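Local coordinates for protein sensor histidine kinase CusS (PDB 5KU5) that senses copper and silver ions in the periplasm and activates the response regulator CusR by phosphorylation, at residues Val49-Ala54 / Thr60-Pro65. Residues are numbered along the deposited sequence; the frame is centred on the assembly and turned at random.
Sequences VLISLA and TVYHSP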
loop_
_atom_site.group_PDB
_atom_site.type_symbol
_atom_site.label_atom_id
_atom_site.label_comp_id
_atom_site.label_asym_id
_atom_site.label_seq_id
_atom_site.Cartn_x
_atom_site.Cartn_y
_atom_site.Cartn_z
ATOM N N VAL A 49 4.358 -3.427 7.198
ATOM C CA VAL A 49 3.328 -4.319 7.727
ATOM C C VAL A 49 3.977 -5.586 8.290
ATOM O O VAL A 49 4.868 -6.164 7.666
ATOM C CB VAL A 49 2.290 -4.697 6.640
ATOM C CG1 VAL A 49 1.319 -5.769 7.134
ATOM C CG2 VAL A 49 1.523 -3.463 6.191
ATOM N N LEU A 50 3.529 -5.992 9.476
ATOM C CA LEU A 50 3.887 -7.281 10.061
ATOM C C LEU A 50 2.617 -8.098 10.198
ATOM O O LEU A 50 1.549 -7.545 10.484
ATOM C CB LEU A 50 4.516 -7.099 11.440
ATOM C CG LEU A 50 5.858 -6.372 11.493
ATOM C CD1 LEU A 50 6.224 -6.088 12.940
ATOM C CD2 LEU A 50 6.952 -7.172 10.800
ATOM N N ILE A 51 2.727 -9.406 9.974
ATOM C CA ILE A 51 1.598 -10.306 10.179
ATOM C C ILE A 51 2.015 -11.522 11.002
ATOM O O ILE A 51 3.197 -11.872 11.063
ATOM C CB ILE A 51 0.920 -10.730 8.844
ATOM C CG1 ILE A 51 1.736 -11.786 8.082
ATOM C CG2 ILE A 51 0.652 -9.518 7.956
ATOM C CD1 ILE A 51 1.240 -13.206 8.266
ATOM N N SER A 52 1.026 -12.145 11.636
ATOM C CA SER A 52 1.209 -13.410 12.332
ATOM C C SER A 52 -0.019 -14.284 12.114
ATOM O O SER A 52 -1.150 -13.815 12.256
ATOM C CB SER A 52 1.419 -13.181 13.824
ATOM O OG SER A 52 1.650 -14.414 14.490
ATOM N N LEU A 53 0.218 -15.546 11.770
ATOM C CA LEU A 53 -0.841 -16.508 11.520
ATOM C C LEU A 53 -0.815 -17.559 12.625
ATOM O O LEU A 53 0.191 -18.251 12.807
ATOM C CB LEU A 53 -0.646 -17.156 10.147
ATOM C CG LEU A 53 -1.833 -17.937 9.577
ATOM C CD1 LEU A 53 -2.987 -17.005 9.233
ATOM C CD2 LEU A 53 -1.402 -18.731 8.353
ATOM N N ALA A 54 -1.916 -17.648 13.371
ATOM C CA ALA A 54 -2.070 -18.620 14.450
ATOM C C ALA A 54 -2.933 -19.782 13.976
ATOM O O ALA A 54 -3.834 -19.592 13.156
ATOM C CB ALA A 54 -2.699 -17.960 15.666
ATOM N N THR A 60 1.403 -19.955 16.878
ATOM C CA THR A 60 1.859 -19.286 15.661
ATOM C C THR A 60 2.455 -20.279 14.657
ATOM O O THR A 60 3.421 -20.976 14.961
ATOM C CB THR A 60 2.891 -18.186 15.988
ATOM O OG1 THR A 60 2.288 -17.222 16.856
ATOM C CG2 THR A 60 3.382 -17.484 14.720
ATOM N N VAL A 61 1.856 -20.333 13.469
ATOM C CA VAL A 61 2.341 -21.163 12.360
ATOM C C VAL A 61 3.296 -20.372 11.459
ATOM O O VAL A 61 4.244 -20.940 10.915
ATOM C CB VAL A 61 1.150 -21.775 11.568
ATOM C CG1 VAL A 61 1.518 -22.165 10.134
ATOM C CG2 VAL A 61 0.623 -22.989 12.313
ATOM N N TYR A 62 3.038 -19.075 11.291
ATOM C CA TYR A 62 3.927 -18.198 10.534
ATOM C C TYR A 62 3.868 -16.771 11.078
ATOM O O TYR A 62 2.822 -16.324 11.547
ATOM C CB TYR A 62 3.549 -18.217 9.048
ATOM C CG TYR A 62 4.299 -17.202 8.210
ATOM C CD1 TYR A 62 5.578 -17.478 7.721
ATOM C CD2 TYR A 62 3.741 -15.955 7.926
ATOM C CE1 TYR A 62 6.272 -16.544 6.964
ATOM C CE2 TYR A 62 4.428 -15.014 7.172
ATOM C CZ TYR A 62 5.690 -15.312 6.692
ATOM O OH TYR A 62 6.365 -14.376 5.944
ATOM N N HIS A 63 5.003 -16.076 11.021
ATOM C CA HIS A 63 5.054 -14.632 11.248
ATOM C C HIS A 63 6.140 -13.992 10.381
ATOM O O HIS A 63 7.032 -14.682 9.887
ATOM C CB HIS A 63 5.263 -14.313 12.735
ATOM C CG HIS A 63 6.588 -14.756 13.277
ATOM N ND1 HIS A 63 7.689 -13.928 13.313
ATOM C CD2 HIS A 63 6.983 -15.933 13.816
ATOM C CE1 HIS A 63 8.709 -14.579 13.846
ATOM N NE2 HIS A 63 8.307 -15.798 14.157
ATOM N N SER A 64 6.049 -12.675 10.193
ATOM C CA SER A 64 6.969 -11.937 9.318
ATOM C C SER A 64 8.411 -11.979 9.843
ATOM O O SER A 64 8.622 -11.961 11.056
ATOM C CB SER A 64 6.521 -10.480 9.165
ATOM O OG SER A 64 5.223 -10.403 8.602
ATOM N N PRO A 65 9.404 -12.028 8.931
ATOM C CA PRO A 65 10.798 -12.243 9.323
ATOM C C PRO A 65 11.525 -11.013 9.888
ATOM O O PRO A 65 12.496 -11.175 10.628
ATOM C CB PRO A 65 11.449 -12.674 8.009
ATOM C CG PRO A 65 10.711 -11.888 6.981
ATOM C CD PRO A 65 9.287 -11.815 7.473
#
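Strands 49-54 and 60-63 form an antiparallel beta hairpin in the periplasmic sensor domain, and a classic beta bulge sets Leu53 against both Val61 and Tyr62. Leu53 O takes Val61 N at 2.7 Å and, weakly, Tyr62 N at 3.3 Å. Leu53 N gives a nearly straight bond (178°) to Tyr62 O at 2.7 Å. Beyond His63, Ser64 pairs with Ile51 through both its side chain and its backbone. Ser64 OG, turned beside its own backbone N (chi1 -60°), accepts a hydrogen bond from Ile51 N at 3.0 Å, while Ser64 N donates to Ile51 O at 3.1 Å. With an alanine here, the N-H of the buried Ile51 would probably lose its acceptor, leaving only the Ser64 N bond at this end. The hairpin forms one edge of the antiparallel sheet of the PDC fold: 60-63 is its outermost strand within the chain, and 49-54 bonds on to strand 125-135. Towards the helices, Ile51 CD1 meets the edge of the Tyr62 ring, 3.7 Å from CD2. Ile51 and Leu53 also pack on helices 2-25 and 32-44. Ser52 and Thr60 share the other face. Thr60 CG2 lies 3.5 Å from Ser52 OG, and both hydroxyls hydrogen-bond to the carboxylate of Asp69.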